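Local coordinates for protein 5'-methylthioadenosine nucleosidase / s-adenosylhomocysteine nucleosidase (Brucella melitensis bv. 1, PDB 4PR3) that belongs to the phosphorylase superfamily of alpha/beta proteins and holds adenine in a pocket near the end of its central strands, at residues K31-V36 with L83-G88; L134-A139 with D227-P232. All blocks are in the same frame, centred on the assembly; numbering follows the deposited sequence.

Overall arrangement
From the N terminus the chain soon enters strand 31-37, runs through helices 45-50 and 60-76 with short strand 54-55 between them, and returns as strand 83-91 beside the first strand. Interaction 1 closes that loop inside the sheet. Interaction 2 opens only later, at the loop between strands 132-133 and 142-148, and closes when Leu-229 and Leu-230, in the tail after helix 207-226, meet Phe-136, so the two loops follow in series and neither cross nor nest. Their centres are 14 Å apart, yet they touch: Leu-83 packs on Phe-136 and Lys-31 on Leu-230. Together they join the buried sheet to a surface patch just beyond the last helix.

Interaction 1 of 2, residues K31-V36 with L83-G88; sequences KRLLYV and LVISLG
Residues 31-36 and 83-88 are neighbouring parallel strands, their axes 4.7 Å apart and twisted by 23°, with Leu-33 level with Leu-83 and Val-36 level with Ser-86. Three firm hydrogen bonds join them: Leu-34 N to Leu-83 O (2.9 Å), Ile-85 N to Leu-34 O (2.8 Å) and Val-36 N to Ile-85 O (3.0 Å). A weak bond continues the pattern at each end, from Leu-83 N to Arg-32 O and from Leu-87 N to Val-36 O. On the face with Leu-33, Leu-83 and Ile-85, Tyr-35 is the flat element. Ile-85 lies beside it, pointing the same way, and lays CD1 over one ring face in a CH-pi contact, 4.0 Å from the ring centroid; with CG1 beside the backbone N (chi1 -58°), the longer branch of isoleucine carries CD1 over the ring. The Tyr-35 edge is met by Leu-87, Tyr-35 CD2 to Leu-87 CD2 at 4.2 Å. Leu-33 CD2 lies 3.6 Å from Leu-83 CB. Helix 207-226 covers Leu-33, Tyr-35 and Leu-87, a setting that suits large, mostly apolar side chains, and the Tyr-35 hydroxyl has a weak bond to Glu-222. The other face carries Leu-34, Val-36, Val-84 and Ser-86; the two valines meet at about a right angle, CG1 to CG1, and helix 170-180 packs on Val-84 and Ser-86. Ser-86 is the polar exception, its buried OG bonded to Arg-188 and to a water that also reaches Val-36 O weakly. Here the parallel pair has helix 207-226 on one face and helix 170-180 on the other, as expected for the mixed central sheet of the phosphorylase-superfamily alpha/beta fold, and strand 83-91 runs on into the adenine pocket at Ser-89, Ala-90 and Gly-91.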
loop_
_atom_site.group_PDB
_atom_site.type_symbol
_atom_site.label_atom_id
_atom_site.label_comp_id
_atom_site.label_asym_id
_atom_site.label_seq_id
_atom_site.Cartn_x
_atom_site.Cartn_y
_atom_site.Cartn_z
ATOM N N LYS A 31 -16.105 11.141 21.816
ATOM C CA LYS A 31 -15.646 10.674 20.512
ATOM C C LYS A 31 -14.424 9.774 20.668
ATOM O O LYS A 31 -13.578 10.004 21.534
ATOM C CB LYS A 31 -15.310 11.858 19.601
ATOM C CG LYS A 31 -16.456 12.829 19.384
ATOM C CD LYS A 31 -17.657 12.153 18.742
ATOM C CE LYS A 31 -18.802 13.140 18.558
ATOM N NZ LYS A 31 -20.044 12.488 18.051
ATOM N N ARG A 32 -14.330 8.750 19.830
ATOM C CA ARG A 32 -13.219 7.805 19.919
ATOM C C ARG A 32 -12.138 8.074 18.872
ATOM O O ARG A 32 -12.386 7.986 17.670
ATOM C CB ARG A 32 -13.731 6.368 19.819
ATOM C CG ARG A 32 -13.337 5.494 21.000
ATOM C CD ARG A 32 -14.377 4.422 21.249
ATOM N NE ARG A 32 -15.100 4.082 20.028
ATOM C CZ ARG A 32 -15.979 3.091 19.931
ATOM N NH1 ARG A 32 -16.240 2.331 20.988
ATOM N NH2 ARG A 32 -16.594 2.857 18.778
ATOM N N LEU A 33 -10.937 8.402 19.345
ATOM C CA LEU A 33 -9.826 8.764 18.471
ATOM C C LEU A 33 -8.746 7.689 18.441
ATOM O O LEU A 33 -8.389 7.120 19.474
ATOM C CB LEU A 33 -9.199 10.084 18.921
ATOM C CG LEU A 33 -10.124 11.278 19.145
ATOM C CD1 LEU A 33 -9.303 12.536 19.363
ATOM C CD2 LEU A 33 -11.066 11.448 17.975
ATOM N N LEU A 34 -8.225 7.423 17.250
ATOM C CA LEU A 34 -7.171 6.433 17.067
ATOM C C LEU A 34 -5.926 7.063 16.441
ATOM O O LEU A 34 -5.964 7.551 15.314
ATOM C CB LEU A 34 -7.678 5.283 16.195
ATOM C CG LEU A 34 -6.662 4.195 15.846
ATOM C CD1 LEU A 34 -6.122 3.556 17.116
ATOM C CD2 LEU A 34 -7.287 3.154 14.929
ATOM N N TYR A 35 -4.822 7.054 17.179
ATOM C CA TYR A 35 -3.577 7.621 16.678
ATOM C C TYR A 35 -2.703 6.540 16.063
ATOM O O TYR A 35 -2.480 5.491 16.669
ATOM C CB TYR A 35 -2.817 8.328 17.801
ATOM C CG TYR A 35 -3.540 9.526 18.365
ATOM C CD1 TYR A 35 -4.518 9.374 19.341
ATOM C CD2 TYR A 35 -3.248 10.809 17.924
ATOM C CE1 TYR A 35 -5.184 10.466 19.861
ATOM C CE2 TYR A 35 -3.907 11.909 18.440
ATOM C CZ TYR A 35 -4.875 11.731 19.408
ATOM O OH TYR A 35 -5.539 12.821 19.925
ATOM N N VAL A 36 -2.215 6.792 14.853
ATOM C CA VAL A 36 -1.331 5.848 14.190
ATOM C C VAL A 36 0.014 6.490 13.859
ATOM O O VAL A 36 0.084 7.658 13.479
ATOM C CB VAL A 36 -1.978 5.241 12.920
ATOM C CG1 VAL A 36 -3.353 4.679 13.248
ATOM C CG2 VAL A 36 -2.077 6.269 11.812
ATOM N N LEU A 83 -12.456 9.181 14.545
ATOM C CA LEU A 83 -11.390 9.863 13.826
ATOM C C LEU A 83 -10.077 9.097 13.920
ATOM O O LEU A 83 -9.689 8.646 15.000
ATOM C CB LEU A 83 -11.199 11.275 14.379
ATOM C CG LEU A 83 -9.995 12.063 13.857
ATOM C CD1 LEU A 83 -10.149 12.370 12.375
ATOM C CD2 LEU A 83 -9.794 13.342 14.656
ATOM N N VAL A 84 -9.391 8.959 12.789
ATOM C CA VAL A 84 -8.035 8.426 12.789
ATOM C C VAL A 84 -7.041 9.559 12.549
ATOM O O VAL A 84 -7.201 10.347 11.614
ATOM C CB VAL A 84 -7.840 7.338 11.714
ATOM C CG1 VAL A 84 -6.375 6.932 11.626
ATOM C CG2 VAL A 84 -8.712 6.128 12.015
ATOM N N ILE A 85 -6.027 9.650 13.401
ATOM C CA ILE A 85 -4.997 10.666 13.232
ATOM C C ILE A 85 -3.661 10.047 12.836
ATOM O O ILE A 85 -3.016 9.368 13.635
ATOM C CB ILE A 85 -4.787 11.512 14.510
ATOM C CG1 ILE A 85 -6.085 12.207 14.928
ATOM C CG2 ILE A 85 -3.692 12.541 14.290
ATOM C CD1 ILE A 85 -6.874 11.454 15.977
ATOM N N SER A 86 -3.255 10.286 11.595
ATOM C CA SER A 86 -1.929 9.903 11.137
ATOM C C SER A 86 -0.952 11.028 11.448
ATOM O O SER A 86 -1.136 12.160 11.004
ATOM C CB SER A 86 -1.946 9.621 9.634
ATOM O OG SER A 86 -0.635 9.554 9.106
ATOM N N LEU A 87 0.084 10.726 12.218
ATOM C CA LEU A 87 1.071 11.744 12.556
ATOM C C LEU A 87 2.485 11.176 12.631
ATOM O O LEU A 87 2.676 9.994 12.904
ATOM C CB LEU A 87 0.700 12.463 13.856
ATOM C CG LEU A 87 1.013 11.774 15.184
ATOM C CD1 LEU A 87 0.833 12.762 16.319
ATOM C CD2 LEU A 87 0.134 10.548 15.398
ATOM N N GLY A 88 3.470 12.032 12.389
ATOM C CA GLY A 88 4.860 11.620 12.337
ATOM C C GLY A 88 5.707 12.749 11.790
ATOM O O GLY A 88 5.337 13.917 11.899
HETATM O O HOH W 1 1.141 7.261 10.379
#

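Interaction 2 of 2, residues L134-A139 with D227-P232; sequences LPFRVA and DGLLSP
Leu-229 is the bump of this contact and the loop carrying Phe-136 and Val-138 supplies the hollow. The bump follows a Schellman motif after helix 207-226, in which Gly-228 is the first residue to leave helical backbone angles. The positive phi there (94°) suits glycine, whose missing side chain leaves the carbonyl of Asp-227 uncrowded, and the turn sends Leu-229 toward the loop. With CG anti to the backbone N (chi1 -176°), the isobutyl group extends into the hollow. Its CG lies 4.1 Å above one face of the Phe-136 ring, displaced toward the rim. The two methyls then share the remaining walls: CD1 touches Phe-136 CB and the carbonyl oxygen of Arg-137, while Leu-229 CD2 meets Val-138 CG2 at 4.0 Å, the two side chains crossing at about a right angle. The compact branch of valine makes a low wall there. The flat phenyl ring serves both sides, because Pro-135 CG of its own loop sits over the centre of the opposite face, 3.9 Å from the plane. Leu-230 crosses Phe-136 at about a right angle, its CD2 3.5 Å from Phe-136 CZ. Leu-185 of strand 184-192 also touches both Phe-136 and Leu-229, so this apolar patch continues onto the sheet. The CB of Arg-137 points away from the tail, and its guanidinium group folds back on its own loop, where NH1 donates to Leu-134 O from above the carbonyl plane (3.0 Å). On the tail itself, Ser-231 OG donates to Gly-228 O at 2.9 Å, in the carbonyl plane.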
loop_
_atom_site.group_PDB
_atom_site.type_symbol
_atom_site.label_atom_id
_atom_site.label_comp_id
_atom_site.label_asym_id
_atom_site.label_seq_id
_atom_site.Cartn_x
_atom_site.Cartn_y
_atom_site.Cartn_z
ATOM N N LEU A 134 -8.138 16.698 2.533
ATOM C CA LEU A 134 -8.536 16.138 3.818
ATOM C C LEU A 134 -9.681 16.981 4.385
ATOM O O LEU A 134 -9.734 18.193 4.162
ATOM C CB LEU A 134 -7.345 16.070 4.783
ATOM C CG LEU A 134 -6.227 15.082 4.409
ATOM C CD1 LEU A 134 -5.453 14.621 5.640
ATOM C CD2 LEU A 134 -6.768 13.881 3.644
ATOM N N PRO A 135 -10.609 16.339 5.112
ATOM C CA PRO A 135 -11.856 16.996 5.531
ATOM C C PRO A 135 -11.724 18.100 6.587
ATOM O O PRO A 135 -12.636 18.915 6.689
ATOM C CB PRO A 135 -12.683 15.835 6.101
ATOM C CG PRO A 135 -11.668 14.847 6.566
ATOM C CD PRO A 135 -10.553 14.934 5.556
ATOM N N PHE A 136 -10.637 18.135 7.349
ATOM C CA PHE A 136 -10.605 18.983 8.543
ATOM C C PHE A 136 -9.567 20.104 8.555
ATOM O O PHE A 136 -8.501 19.997 7.952
ATOM C CB PHE A 136 -10.437 18.121 9.794
ATOM C CG PHE A 136 -11.542 17.128 9.990
ATOM C CD1 PHE A 136 -12.862 17.496 9.788
ATOM C CD2 PHE A 136 -11.262 15.822 10.357
ATOM C CE1 PHE A 136 -13.885 16.584 9.964
ATOM C CE2 PHE A 136 -12.281 14.907 10.531
ATOM C CZ PHE A 136 -13.595 15.288 10.334
ATOM N N ARG A 137 -9.909 21.180 9.257
ATOM C CA ARG A 137 -8.999 22.290 9.501
ATOM C C ARG A 137 -9.098 22.703 10.961
ATOM O O ARG A 137 -10.163 23.103 11.425
ATOM C CB ARG A 137 -9.344 23.485 8.609
ATOM C CG ARG A 137 -9.233 23.211 7.114
ATOM C CD ARG A 137 -7.812 22.854 6.714
ATOM N NE ARG A 137 -7.712 22.603 5.281
ATOM C CZ ARG A 137 -7.869 21.410 4.713
ATOM N NH1 ARG A 137 -8.126 20.341 5.457
ATOM N NH2 ARG A 137 -7.765 21.285 3.399
ATOM N N VAL A 138 -7.989 22.602 11.684
ATOM C CA VAL A 138 -7.951 23.011 13.080
ATOM C C VAL A 138 -7.221 24.342 13.203
ATOM O O VAL A 138 -6.126 24.510 12.664
ATOM C CB VAL A 138 -7.257 21.947 13.957
ATOM C CG1 VAL A 138 -7.128 22.430 15.395
ATOM C CG2 VAL A 138 -8.023 20.634 13.894
ATOM N N ALA A 139 -7.835 25.291 13.901
ATOM C CA ALA A 139 -7.254 26.620 14.067
ATOM C C ALA A 139 -5.979 26.570 14.897
ATOM O O ALA A 139 -5.871 25.783 15.834
ATOM C CB ALA A 139 -8.258 27.556 14.705
ATOM N N ASP A 227 -14.887 20.644 20.415
ATOM C CA ASP A 227 -15.590 21.812 19.892
ATOM C C ASP A 227 -16.463 21.457 18.697
ATOM O O ASP A 227 -17.063 22.336 18.080
ATOM C CB ASP A 227 -14.605 22.908 19.480
ATOM C CG ASP A 227 -13.894 23.532 20.659
ATOM O OD1 ASP A 227 -14.349 23.338 21.803
ATOM O OD2 ASP A 227 -12.881 24.228 20.436
ATOM N N GLY A 228 -16.533 20.172 18.365
ATOM C CA GLY A 228 -17.387 19.732 17.277
ATOM C C GLY A 228 -16.725 19.614 15.918
ATOM O O GLY A 228 -17.394 19.735 14.893
ATOM N N LEU A 229 -15.413 19.381 15.912
ATOM C CA LEU A 229 -14.662 19.175 14.673
ATOM C C LEU A 229 -15.321 18.149 13.749
ATOM O O LEU A 229 -15.258 18.278 12.526
ATOM C CB LEU A 229 -13.224 18.745 14.974
ATOM C CG LEU A 229 -12.296 18.573 13.766
ATOM C CD1 LEU A 229 -12.032 19.917 13.108
ATOM C CD2 LEU A 229 -10.990 17.902 14.162
ATOM N N LEU A 230 -15.972 17.143 14.320
ATOM C CA LEU A 230 -16.682 16.191 13.482
ATOM C C LEU A 230 -18.162 16.548 13.509
ATOM O O LEU A 230 -18.872 16.199 14.451
ATOM C CB LEU A 230 -16.482 14.782 14.041
ATOM C CG LEU A 230 -15.138 14.523 14.738
ATOM C CD1 LEU A 230 -15.139 13.198 15.479
ATOM C CD2 LEU A 230 -13.983 14.563 13.748
ATOM N N SER A 231 -18.620 17.191 12.434
ATOM C CA SER A 231 -19.996 17.680 12.291
ATOM C C SER A 231 -20.119 18.534 11.025
ATOM O O SER A 231 -19.171 19.226 10.645
ATOM C CB SER A 231 -20.435 18.504 13.508
ATOM O OG SER A 231 -19.927 19.824 13.443
ATOM N N PRO A 232 -21.290 18.484 10.367
ATOM C CA PRO A 232 -21.618 19.281 9.177
ATOM C C PRO A 232 -22.137 20.678 9.523
ATOM O O PRO A 232 -21.977 21.087 10.677
ATOM C CB PRO A 232 -22.727 18.464 8.517
ATOM C CG PRO A 232 -23.426 17.821 9.666
ATOM C CD PRO A 232 -22.358 17.516 10.687
#